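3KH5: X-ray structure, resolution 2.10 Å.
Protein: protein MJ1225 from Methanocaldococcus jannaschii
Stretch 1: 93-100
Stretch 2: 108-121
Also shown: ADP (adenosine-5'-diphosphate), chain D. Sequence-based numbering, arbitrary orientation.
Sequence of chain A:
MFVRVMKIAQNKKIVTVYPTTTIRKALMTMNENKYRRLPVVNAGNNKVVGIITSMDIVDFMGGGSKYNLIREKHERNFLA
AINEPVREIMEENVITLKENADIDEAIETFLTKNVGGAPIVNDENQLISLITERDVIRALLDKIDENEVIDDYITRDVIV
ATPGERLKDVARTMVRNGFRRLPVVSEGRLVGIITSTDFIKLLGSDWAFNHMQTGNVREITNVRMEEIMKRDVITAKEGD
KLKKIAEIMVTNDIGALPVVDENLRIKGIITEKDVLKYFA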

# COMPACT_ATOMS: atom_id res chain seq x y z
N ASN A 93 13.08 -12.22 2.92
CA ASN A 93 13.10 -12.00 4.39
C ASN A 93 11.76 -11.43 4.85
O ASN A 93 11.69 -10.37 5.49
CB ASN A 93 14.25 -11.04 4.78
CG ASN A 93 14.63 -11.14 6.25
OD1 ASN A 93 14.15 -12.02 6.98
ND2 ASN A 93 15.52 -10.26 6.70
N VAL A 94 10.68 -12.14 4.52
CA VAL A 94 9.32 -11.67 4.76
C VAL A 94 9.03 -11.65 6.26
O VAL A 94 9.45 -12.54 7.00
CB VAL A 94 8.29 -12.55 4.00
CG1 VAL A 94 6.86 -12.05 4.20
CG2 VAL A 94 8.63 -12.61 2.52
N ILE A 95 8.33 -10.62 6.72
CA ILE A 95 7.79 -10.62 8.07
C ILE A 95 6.50 -11.44 8.08
O ILE A 95 5.50 -11.05 7.46
CB ILE A 95 7.53 -9.19 8.58
CG1 ILE A 95 8.86 -8.44 8.74
CG2 ILE A 95 6.77 -9.22 9.90
CD1 ILE A 95 8.71 -6.96 8.99
N THR A 96 6.54 -12.58 8.77
CA THR A 96 5.37 -13.46 8.89
C THR A 96 4.93 -13.69 10.34
O THR A 96 5.66 -13.34 11.28
CB THR A 96 5.61 -14.85 8.22
OG1 THR A 96 6.53 -15.63 9.00
CG2 THR A 96 6.13 -14.72 6.79
N LEU A 97 3.74 -14.27 10.51
CA LEU A 97 3.26 -14.77 11.81
C LEU A 97 3.03 -16.29 11.78
O LEU A 97 2.62 -16.85 10.76
CB LEU A 97 1.99 -14.04 12.25
CG LEU A 97 2.00 -12.51 12.38
CD1 LEU A 97 0.59 -11.97 12.37
CD2 LEU A 97 2.76 -12.02 13.62
N LYS A 98 3.31 -16.94 12.91
CA LYS A 98 3.09 -18.39 13.09
C LYS A 98 1.59 -18.65 13.23
O LYS A 98 0.86 -17.77 13.69
CB LYS A 98 3.83 -18.90 14.33
CG LYS A 98 5.36 -18.82 14.23
CD LYS A 98 5.89 -19.82 13.21
CE LYS A 98 7.29 -19.45 12.75
NZ LYS A 98 7.68 -20.24 11.52
N GLU A 99 1.13 -19.84 12.83
CA GLU A 99 -0.32 -20.11 12.86
C GLU A 99 -0.95 -20.10 14.26
O GLU A 99 -2.17 -20.04 14.41
CB GLU A 99 -0.72 -21.38 12.05
CG GLU A 99 0.07 -22.66 12.33
CD GLU A 99 -0.43 -23.86 11.52
OE1 GLU A 99 -1.53 -23.79 10.93
OE2 GLU A 99 0.28 -24.89 11.48
N ASN A 100 -0.09 -20.12 15.29
CA ASN A 100 -0.54 -20.01 16.68
C ASN A 100 -0.32 -18.63 17.32
O ASN A 100 -0.40 -18.49 18.54
CB ASN A 100 0.07 -21.12 17.56
CG ASN A 100 1.58 -21.00 17.70
OD1 ASN A 100 2.33 -21.16 16.73
ND2 ASN A 100 2.04 -20.75 18.92
N GLU A 108 1.52 -5.72 17.68
CA GLU A 108 2.89 -5.28 17.94
C GLU A 108 3.75 -5.33 16.67
O GLU A 108 4.60 -4.46 16.46
CB GLU A 108 3.54 -6.10 19.05
CG GLU A 108 4.85 -5.51 19.57
CD GLU A 108 5.50 -6.36 20.65
OE1 GLU A 108 6.00 -5.78 21.63
OE2 GLU A 108 5.51 -7.60 20.52
N THR A 109 3.51 -6.34 15.84
CA THR A 109 4.22 -6.49 14.57
C THR A 109 3.90 -5.32 13.64
O THR A 109 4.81 -4.70 13.10
CB THR A 109 3.87 -7.84 13.89
OG1 THR A 109 4.34 -8.92 14.71
CG2 THR A 109 4.51 -7.95 12.52
N PHE A 110 2.61 -5.03 13.48
CA PHE A 110 2.18 -3.93 12.61
C PHE A 110 2.72 -2.58 13.10
O PHE A 110 3.14 -1.74 12.30
CB PHE A 110 0.65 -3.86 12.54
CG PHE A 110 0.01 -5.04 11.86
CD1 PHE A 110 0.66 -5.73 10.85
CD2 PHE A 110 -1.28 -5.43 12.22
CE1 PHE A 110 0.06 -6.82 10.23
CE2 PHE A 110 -1.90 -6.51 11.60
CZ PHE A 110 -1.23 -7.20 10.60
N LEU A 111 2.71 -2.40 14.42
CA LEU A 111 3.10 -1.14 15.04
C LEU A 111 4.61 -0.88 15.08
O LEU A 111 5.04 0.27 15.02
CB LEU A 111 2.52 -1.05 16.46
CG LEU A 111 1.17 -0.38 16.74
CD1 LEU A 111 0.11 -0.69 15.69
CD2 LEU A 111 0.70 -0.76 18.13
N THR A 112 5.42 -1.94 15.20
CA THR A 112 6.86 -1.74 15.40
C THR A 112 7.71 -2.13 14.20
O THR A 112 8.87 -1.71 14.08
CB THR A 112 7.40 -2.49 16.64
OG1 THR A 112 7.27 -3.90 16.44
CG2 THR A 112 6.64 -2.08 17.89
N LYS A 113 7.14 -2.94 13.30
CA LYS A 113 7.87 -3.41 12.13
C LYS A 113 7.43 -2.76 10.81
O LYS A 113 7.80 -3.24 9.74
CB LYS A 113 7.82 -4.94 12.01
CG LYS A 113 8.22 -5.72 13.28
CD LYS A 113 9.67 -5.47 13.70
CE LYS A 113 9.91 -6.03 15.09
NZ LYS A 113 11.29 -5.79 15.58
N ASN A 114 6.64 -1.69 10.88
CA ASN A 114 6.26 -0.91 9.69
C ASN A 114 5.76 -1.77 8.52
O ASN A 114 6.18 -1.61 7.37
CB ASN A 114 7.42 -0.01 9.26
CG ASN A 114 6.97 1.17 8.43
OD1 ASN A 114 5.88 1.71 8.63
ND2 ASN A 114 7.81 1.60 7.49
N VAL A 115 4.87 -2.70 8.84
CA VAL A 115 4.18 -3.52 7.84
C VAL A 115 2.69 -3.39 8.12
O VAL A 115 2.28 -3.16 9.27
CB VAL A 115 4.64 -4.99 7.87
CG1 VAL A 115 5.96 -5.17 7.13
CG2 VAL A 115 4.73 -5.52 9.30
N GLY A 116 1.87 -3.51 7.08
CA GLY A 116 0.42 -3.41 7.22
C GLY A 116 -0.28 -4.74 7.03
O GLY A 116 -1.50 -4.83 7.22
N GLY A 117 0.47 -5.77 6.66
CA GLY A 117 -0.09 -7.09 6.38
C GLY A 117 1.02 -8.12 6.49
O GLY A 117 2.16 -7.85 6.14
N ALA A 118 0.68 -9.31 6.99
CA ALA A 118 1.67 -10.36 7.21
C ALA A 118 1.12 -11.75 6.88
O ALA A 118 0.04 -12.11 7.36
CB ALA A 118 2.18 -10.32 8.65
N PRO A 119 1.85 -12.52 6.06
CA PRO A 119 1.48 -13.91 5.83
C PRO A 119 1.48 -14.69 7.14
O PRO A 119 2.33 -14.46 8.01
CB PRO A 119 2.60 -14.42 4.91
CG PRO A 119 3.12 -13.21 4.23
CD PRO A 119 3.05 -12.15 5.29
N ILE A 120 0.50 -15.58 7.30
CA ILE A 120 0.48 -16.49 8.44
C ILE A 120 0.99 -17.82 7.93
O ILE A 120 0.47 -18.35 6.94
CB ILE A 120 -0.92 -16.62 9.06
CG1 ILE A 120 -1.36 -15.28 9.66
CG2 ILE A 120 -0.95 -17.70 10.14
CD1 ILE A 120 -2.86 -15.04 9.62
N VAL A 121 2.02 -18.35 8.58
CA VAL A 121 2.67 -19.58 8.12
C VAL A 121 2.66 -20.67 9.18
O VAL A 121 2.53 -20.39 10.38
CB VAL A 121 4.13 -19.34 7.64
CG1 VAL A 121 4.19 -18.29 6.54
CG2 VAL A 121 5.05 -18.95 8.81
PB ADP D . 2.66 -1.92 4.06
O1B ADP D . 3.04 -0.77 4.93
O2B ADP D . 1.16 -1.73 3.44
O3B ADP D . 2.63 -3.34 4.82
PA ADP D . 3.37 -1.26 1.59
O1A ADP D . 3.97 0.08 1.38
O2A ADP D . 2.95 -2.08 0.25
O3A ADP D . 3.66 -2.16 2.86
O5' ADP D . 4.85 -1.86 1.20
C5' ADP D . 6.13 -1.26 1.58
C4' ADP D . 7.32 -2.27 1.46
O4' ADP D . 7.19 -3.23 2.56
C3' ADP D . 7.37 -3.08 0.16
O3' ADP D . 8.73 -3.21 -0.26
C2' ADP D . 6.79 -4.44 0.57
O2' ADP D . 7.30 -5.52 -0.23
C1' ADP D . 7.28 -4.56 2.01
N9 ADP D . 6.41 -5.48 2.80
C8 ADP D . 5.08 -5.48 2.92
N7 ADP D . 4.71 -6.47 3.74
C5 ADP D . 5.81 -7.10 4.13
C6 ADP D . 6.07 -8.19 4.96
N6 ADP D . 5.08 -8.84 5.57
N1 ADP D . 7.35 -8.56 5.15
C2 ADP D . 8.36 -7.92 4.56
N3 ADP D . 8.14 -6.89 3.76
C4 ADP D . 6.89 -6.47 3.54

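The most unusual feature of this contact is that a nucleotide joins the two stretches just where their own backbone pairing stops. The adenine of ADP reads the backbone of I95 at both polar positions: I95 N donates to ADP N1 (2.8 Å, 162° at the hydrogen), and ADP N6 donates to I95 O (2.9 Å, 173°). The same amino group also donates to G117 O of the second stretch at 3.1 Å, so N6 bridges the two stretches. At the other end of the ligand, G116 N lies only 2.4 Å from ADP O3B, a very short hydrogen bond. Glycine suits this position, because an ideal CB on G116 would sit 3.1 Å from ADP O2B.

Beyond the adenine, the strands pair in parallel, L97 with I120 (CA to CA 4.7 Å) and K98 with V121 (CA to CA 5.1 Å). L97 uses both of its backbone polar groups: L97 N donates to P119 O at 2.9 Å and 168°, and V121 N donates to L97 O at 2.7 Å and 166°. Both are nearly linear. The next link, E99 N to V121 O, has a similar length, 2.9 Å, but an angle of 118° marks it as weak. Two CA-H...O contacts supplement the ladder, I120 CA to L97 O at 3.2 Å and K98 CA to V121 O at 3.4 Å. P119, which has no amide hydrogen to give, takes part through its carbonyl.

The side chains of L97 and I120 share one face of the sheet and those of K98 and V121 the other. On the first face, buried L97 approaches A118 (CG to CB, 4.3 Å) and I120 (CB to CG1, 4.4 Å), while its CD2 reaches T109 OG1 of the helix at 3.6 Å; that hydroxyl is hydrogen-bonded elsewhere in the structure, so the methyl packed against it does not leave it without a partner. On the other face, V121 is buried although its neighbour K98 is exposed: the lysine's NZ ends 4.0 Å from V121 CG2, and T96 OG1 lies 3.6 Å from that same methyl.

I95 extends the apolar contact toward the helix and the loop after it. Its CB points sideways, but the m,t rotamer brings CD1 to 3.8 Å from V115 CG1 and 3.7 Å from K113 CB, with CG2 3.7 Å from T109 CG2. V94 adds a smaller contact, CG1 to P119 CG at 3.9 Å. Altogether 643 Å² is buried, summed over both sides.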